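Local coordinates for protein hypothetic aldehyde deformylating oxygenase (PDB 5V4T) that binds iron(III) in a ferritin-like helical bundle and probably acts as a diiron oxidoreductase with aldehyde deformylating oxygenase activity, at residues Lys3-Thr8 with Tyr129-Phe134; Asp30-Leu35 with Leu85-Val90. One frame throughout, in Å; residues are numbered along the deposited sequence.

Interaction 1 of 2, residues Lys3-Thr8 with Tyr129-Phe134; sequences KNWFST and YNLLKF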
# COMPACT_ATOMS: atom_id res chain seq x y z
N LYS A 3 -0.58 -19.69 -15.07
CA LYS A 3 -0.39 -21.16 -15.14
C LYS A 3 1.00 -21.63 -14.70
O LYS A 3 1.14 -22.80 -14.28
CB LYS A 3 -0.72 -21.69 -16.56
CG LYS A 3 0.01 -20.98 -17.70
CD LYS A 3 -0.86 -20.94 -18.96
CE LYS A 3 -0.59 -19.72 -19.85
NZ LYS A 3 0.82 -19.69 -20.31
N ASN A 4 2.02 -20.76 -14.78
CA ASN A 4 3.33 -21.07 -14.24
C ASN A 4 3.61 -20.67 -12.80
O ASN A 4 4.74 -20.69 -12.40
CB ASN A 4 4.44 -20.53 -15.14
CG ASN A 4 4.34 -19.02 -15.38
OD1 ASN A 4 3.25 -18.44 -15.32
ND2 ASN A 4 5.48 -18.40 -15.61
N TRP A 5 2.59 -20.35 -12.04
CA TRP A 5 2.77 -20.00 -10.68
C TRP A 5 3.49 -21.12 -9.87
O TRP A 5 4.51 -20.87 -9.22
CB TRP A 5 1.43 -19.69 -10.06
CG TRP A 5 1.46 -19.48 -8.54
CD1 TRP A 5 1.07 -20.36 -7.57
CD2 TRP A 5 1.97 -18.33 -7.82
NE1 TRP A 5 1.22 -19.81 -6.30
CE2 TRP A 5 1.82 -18.58 -6.44
CE3 TRP A 5 2.51 -17.09 -8.23
CZ2 TRP A 5 2.16 -17.64 -5.48
CZ3 TRP A 5 2.88 -16.21 -7.28
CH2 TRP A 5 2.72 -16.46 -5.91
N PHE A 6 2.99 -22.36 -9.97
CA PHE A 6 3.56 -23.39 -9.12
C PHE A 6 4.91 -23.87 -9.57
O PHE A 6 5.65 -24.47 -8.77
CB PHE A 6 2.55 -24.56 -8.88
CG PHE A 6 1.49 -24.22 -7.91
CD1 PHE A 6 1.84 -23.94 -6.61
CD2 PHE A 6 0.20 -24.08 -8.28
CE1 PHE A 6 0.86 -23.58 -5.70
CE2 PHE A 6 -0.77 -23.70 -7.39
CZ PHE A 6 -0.44 -23.48 -6.09
N SER A 7 5.31 -23.55 -10.80
CA SER A 7 6.67 -23.82 -11.19
C SER A 7 7.65 -22.73 -10.78
O SER A 7 8.84 -22.85 -10.93
CB SER A 7 6.72 -24.12 -12.68
OG SER A 7 6.17 -23.12 -13.43
N THR A 8 7.15 -21.64 -10.23
CA THR A 8 8.00 -20.66 -9.56
C THR A 8 8.58 -21.24 -8.25
O THR A 8 7.86 -21.91 -7.50
CB THR A 8 7.15 -19.39 -9.35
OG1 THR A 8 6.55 -19.02 -10.61
CG2 THR A 8 7.95 -18.22 -8.76
N TYR A 129 10.05 -13.67 -13.14
CA TYR A 129 9.54 -15.03 -13.13
C TYR A 129 8.44 -15.27 -14.15
O TYR A 129 7.75 -16.29 -14.12
CB TYR A 129 9.18 -15.49 -11.69
CG TYR A 129 10.41 -15.63 -10.85
CD1 TYR A 129 11.19 -16.82 -10.91
CD2 TYR A 129 10.89 -14.57 -10.11
CE1 TYR A 129 12.31 -16.92 -10.18
CE2 TYR A 129 12.08 -14.67 -9.41
CZ TYR A 129 12.80 -15.84 -9.47
OH TYR A 129 13.97 -15.99 -8.77
N ASN A 130 8.27 -14.35 -15.09
CA ASN A 130 7.31 -14.52 -16.15
C ASN A 130 5.88 -14.82 -15.74
O ASN A 130 5.17 -15.56 -16.43
CB ASN A 130 7.84 -15.60 -17.12
CG ASN A 130 9.24 -15.27 -17.59
OD1 ASN A 130 10.17 -16.03 -17.36
ND2 ASN A 130 9.40 -14.10 -18.14
N LEU A 131 5.43 -14.18 -14.64
CA LEU A 131 4.07 -14.27 -14.18
C LEU A 131 3.25 -13.17 -14.86
O LEU A 131 3.10 -12.08 -14.33
CB LEU A 131 3.96 -14.15 -12.68
CG LEU A 131 4.74 -15.26 -11.91
CD1 LEU A 131 4.90 -14.97 -10.47
CD2 LEU A 131 4.00 -16.60 -12.14
N LEU A 132 2.78 -13.43 -16.05
CA LEU A 132 2.35 -12.35 -16.92
C LEU A 132 1.09 -11.64 -16.50
O LEU A 132 1.05 -10.41 -16.53
CB LEU A 132 2.17 -12.81 -18.36
CG LEU A 132 3.40 -13.40 -18.99
CD1 LEU A 132 3.15 -13.73 -20.46
CD2 LEU A 132 4.62 -12.48 -18.87
N LYS A 133 0.05 -12.38 -16.11
CA LYS A 133 -1.18 -11.76 -15.66
C LYS A 133 -0.95 -11.03 -14.36
O LYS A 133 -1.49 -9.95 -14.16
CB LYS A 133 -2.29 -12.81 -15.51
CG LYS A 133 -2.66 -13.40 -16.84
CD LYS A 133 -3.69 -14.50 -16.61
CE LYS A 133 -3.86 -15.33 -17.84
NZ LYS A 133 -4.82 -16.43 -17.50
N PHE A 134 -0.17 -11.61 -13.46
CA PHE A 134 0.12 -10.94 -12.20
C PHE A 134 0.82 -9.61 -12.49
O PHE A 134 0.47 -8.56 -11.92
CB PHE A 134 0.96 -11.81 -11.27
CG PHE A 134 1.05 -11.26 -9.87
CD1 PHE A 134 0.01 -11.38 -8.97
CD2 PHE A 134 2.16 -10.56 -9.50
CE1 PHE A 134 0.12 -10.90 -7.68
CE2 PHE A 134 2.27 -10.06 -8.23
CZ PHE A 134 1.27 -10.27 -7.31
O HOH W 1 -2.22 -18.41 -17.42
O HOH W 2 2.44 -16.42 -17.27
O HOH W 3 8.05 -18.79 -12.92
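Asn4 O, just ahead of the type I turn Trp5-Thr8, has four donors around it. The backbone N-H groups of Ser7 and Thr8 give weak bonds, while Ser7 OG and Thr8 OG1 each stand 3.0 Å from Asn4 O, although either hydroxyl proton has another acceptor within reach. The turn itself is closed by Thr8 N to Trp5 O at 2.9 Å. Asn4 CG sits between the backbone N and the carbonyl carbon, the crowded position (chi1 57°), and from there Asn4 ND2 bonds to Asn130 O at 3.0 Å. The bond is nearly straight (165°) and the acceptor lies in the amide plane, but the donor stands above the carbonyl plane of Asn130, 69° out of it and off the lone pairs. Water 2 lies 2.9 Å from Asn4 OD1, although acceptors around this water outnumber its protons; it accepts from Leu132 N. Water 3 joins Thr8 OG1 to Tyr129 O, 2.8 Å from the latter. Asn130, with positive phi, is the C-prime residue of the Schellman motif ending helix 98-128, and Leu131 is the N-cap of helix 132-155. Leu131 divides its methyls: CD1 meets the indole edge, 3.9 Å from Trp5 CE3, while CD2 points at Asn4 OD1 and, tip to tip, at Thr8 OG1. Thr8 CG2 approaches the Tyr129 ring obliquely, 4.1 Å from Tyr129 CD1. Trp5 NE1 is satisfied elsewhere, by Asp71. With one direct hydrogen bond and three bridging waters, one of them (between Lys3 N and Lys133 NZ) with a weak bond, the polar contact between the segments themselves is mainly neutral amide and water; the adjoining Asp2 carboxylate, accepting from Lys133 N and Phe134 N, adds a charged anchor at the helix start.

Interaction 2 of 2, residues Asp30-Leu35 with Leu85-Val90; sequences DRWKIL and LFDGLV
The indole of Trp32 lies sandwiched between Arg31 and Phe86. Over one face, offset toward the rim, passes Arg31 CD; over the opposite face comes Phe86 CB, 3.7 Å from the centroid of the Trp32 six-membered ring and 21° off the ring normal, a CH-pi contact. The Phe86 ring itself leads away from 30-35 and turns an edge to that same Trp32 face, a tilted edge-to-face pair with centroids 5.6 Å apart and planes at 50°. At the indole edge, near its plane, stands the Asp87 carboxylate. Trp32 NE1 donates to Asp87 OD1 at 2.8 Å, whose anti lone pair receives it. The syn lone pair of the same oxygen takes Arg31 NE at 2.9 Å, and Asp87 OD2 takes Arg31 NH2 at 2.8 Å, also on its syn side. This is a side-on, two-nitrogen salt bridge: the Arg31 chain is extended as far as NE, and a turn at the last torsion (chi4 96°) brings the guanidinium nearly coplanar with the carboxylate. Three donors thus fix the rotation of Asp87 and would favour its ionised form. The contact joins the approach to helix 34-46 with the middle of helix 80-93 in a ferritin-like helical bundle. The Phe86 side chain is about 9 Å from the bound Fe ion and touches Thr110 of helix 98-128, which places it near the metal site without being a ligand. Beyond the indole the packing is aliphatic. Val90 directs its CG2, anti to its carbonyl carbon, at Leu35, 3.7 Å from Leu35 CG, and obliquely at Trp32 CD1. Its other branch, CG1, meets Ile34 CG2 at 3.8 Å, the two side chains crossing at about a right angle. Leu35 also crosses Leu89 nearly perpendicularly, CD2 methyl to CD2 methyl.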
# COMPACT_ATOMS: atom_id res chain seq x y z
N ASP A 30 -11.10 -8.41 8.41
CA ASP A 30 -12.29 -8.18 9.30
C ASP A 30 -12.05 -7.20 10.45
O ASP A 30 -12.98 -6.53 10.92
CB ASP A 30 -12.78 -9.49 9.89
CG ASP A 30 -13.54 -10.35 8.88
OD1 ASP A 30 -13.50 -10.05 7.66
OD2 ASP A 30 -14.18 -11.32 9.32
N ARG A 31 -10.80 -7.14 10.93
CA ARG A 31 -10.41 -6.14 11.96
C ARG A 31 -10.82 -4.71 11.59
O ARG A 31 -11.19 -3.90 12.45
CB ARG A 31 -8.89 -6.19 12.22
CG ARG A 31 -8.42 -5.30 13.36
CD ARG A 31 -6.90 -5.45 13.52
NE ARG A 31 -6.37 -4.66 14.60
CZ ARG A 31 -6.14 -5.08 15.83
NH1 ARG A 31 -6.41 -6.31 16.22
NH2 ARG A 31 -5.63 -4.25 16.71
N TRP A 32 -10.74 -4.42 10.30
CA TRP A 32 -10.95 -3.08 9.80
C TRP A 32 -12.17 -3.00 8.88
O TRP A 32 -12.27 -2.16 7.98
CB TRP A 32 -9.67 -2.63 9.04
CG TRP A 32 -8.43 -2.65 9.88
CD1 TRP A 32 -8.18 -1.93 11.02
CD2 TRP A 32 -7.24 -3.38 9.60
NE1 TRP A 32 -6.91 -2.23 11.50
CE2 TRP A 32 -6.33 -3.13 10.64
CE3 TRP A 32 -6.88 -4.29 8.62
CZ2 TRP A 32 -5.07 -3.69 10.68
CZ3 TRP A 32 -5.63 -4.86 8.65
CH2 TRP A 32 -4.73 -4.57 9.70
N LYS A 33 -13.15 -3.84 9.16
CA LYS A 33 -14.42 -3.80 8.42
C LYS A 33 -15.02 -2.39 8.34
O LYS A 33 -15.61 -2.00 7.31
CB LYS A 33 -15.39 -4.72 9.17
CG LYS A 33 -16.77 -4.84 8.54
CD LYS A 33 -17.63 -5.76 9.39
CE LYS A 33 -19.09 -5.42 9.18
NZ LYS A 33 -19.93 -6.45 9.84
N ILE A 34 -14.86 -1.64 9.43
CA ILE A 34 -15.41 -0.31 9.56
C ILE A 34 -14.88 0.66 8.49
O ILE A 34 -15.54 1.68 8.19
CB ILE A 34 -15.17 0.29 10.98
CG1 ILE A 34 -16.07 1.46 11.28
CG2 ILE A 34 -13.71 0.68 11.18
CD1 ILE A 34 -16.21 1.72 12.76
N LEU A 35 -13.69 0.38 7.94
CA LEU A 35 -13.12 1.27 6.93
C LEU A 35 -13.93 1.34 5.69
O LEU A 35 -13.88 2.34 4.99
CB LEU A 35 -11.68 0.83 6.53
CG LEU A 35 -10.57 1.18 7.53
CD1 LEU A 35 -9.27 0.54 7.04
CD2 LEU A 35 -10.37 2.69 7.59
N LEU A 85 -0.50 0.63 11.64
CA LEU A 85 -0.76 1.61 10.63
C LEU A 85 -2.22 1.71 10.34
O LEU A 85 -2.79 2.78 10.29
CB LEU A 85 0.06 1.28 9.34
CG LEU A 85 -0.19 2.20 8.13
CD1 LEU A 85 0.38 3.55 8.37
CD2 LEU A 85 0.50 1.57 6.92
N PHE A 86 -2.87 0.57 10.14
CA PHE A 86 -4.26 0.56 9.77
C PHE A 86 -5.18 0.83 10.95
O PHE A 86 -6.20 1.44 10.72
CB PHE A 86 -4.60 -0.64 8.92
CG PHE A 86 -4.16 -0.48 7.48
CD1 PHE A 86 -4.88 0.29 6.63
CD2 PHE A 86 -2.98 -1.01 7.04
CE1 PHE A 86 -4.49 0.50 5.32
CE2 PHE A 86 -2.55 -0.80 5.73
CZ PHE A 86 -3.31 -0.01 4.89
N ASP A 87 -4.79 0.44 12.16
CA ASP A 87 -5.59 0.85 13.36
C ASP A 87 -5.63 2.38 13.42
O ASP A 87 -6.66 3.00 13.66
CB ASP A 87 -4.97 0.31 14.65
CG ASP A 87 -5.22 -1.20 14.84
OD1 ASP A 87 -5.97 -1.87 14.06
OD2 ASP A 87 -4.64 -1.73 15.84
N GLY A 88 -4.49 2.99 13.16
CA GLY A 88 -4.39 4.39 13.08
C GLY A 88 -5.27 5.03 12.01
O GLY A 88 -5.76 6.16 12.17
N LEU A 89 -5.39 4.39 10.85
CA LEU A 89 -6.22 4.96 9.80
C LEU A 89 -7.68 5.00 10.22
O LEU A 89 -8.38 5.93 9.89
CB LEU A 89 -6.05 4.21 8.51
CG LEU A 89 -6.76 4.68 7.26
CD1 LEU A 89 -6.20 6.01 6.87
CD2 LEU A 89 -6.61 3.62 6.16
N VAL A 90 -8.15 3.97 10.90
CA VAL A 90 -9.52 4.01 11.41
C VAL A 90 -9.71 5.25 12.31
O VAL A 90 -10.70 6.02 12.17
CB VAL A 90 -9.86 2.71 12.15
CG1 VAL A 90 -11.16 2.86 12.95
CG2 VAL A 90 -9.94 1.55 11.19

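In the fold
From the N terminus, the chain passes through 3-8, the first half of interaction 1, before entering helix 10-23. It then reaches 30-35, ahead of and into helix 34-46, runs through helix 49-67, and meets 30-35 again at 85-90 on helix 80-93; interaction 2 closes this loop, with 49 residues between its segments. Helix 98-128 follows, and at its end 129-134 returns to 3-8, so interaction 1 closes a wider loop of 120 intervening residues in which interaction 2 is nested. Their centres are 32 Å apart and their nearest atoms about 17 Å. Interaction 1 ties the N-terminal loop to the turn into helix 132-155, whereas interaction 2 joins two helical regions nearer the iron.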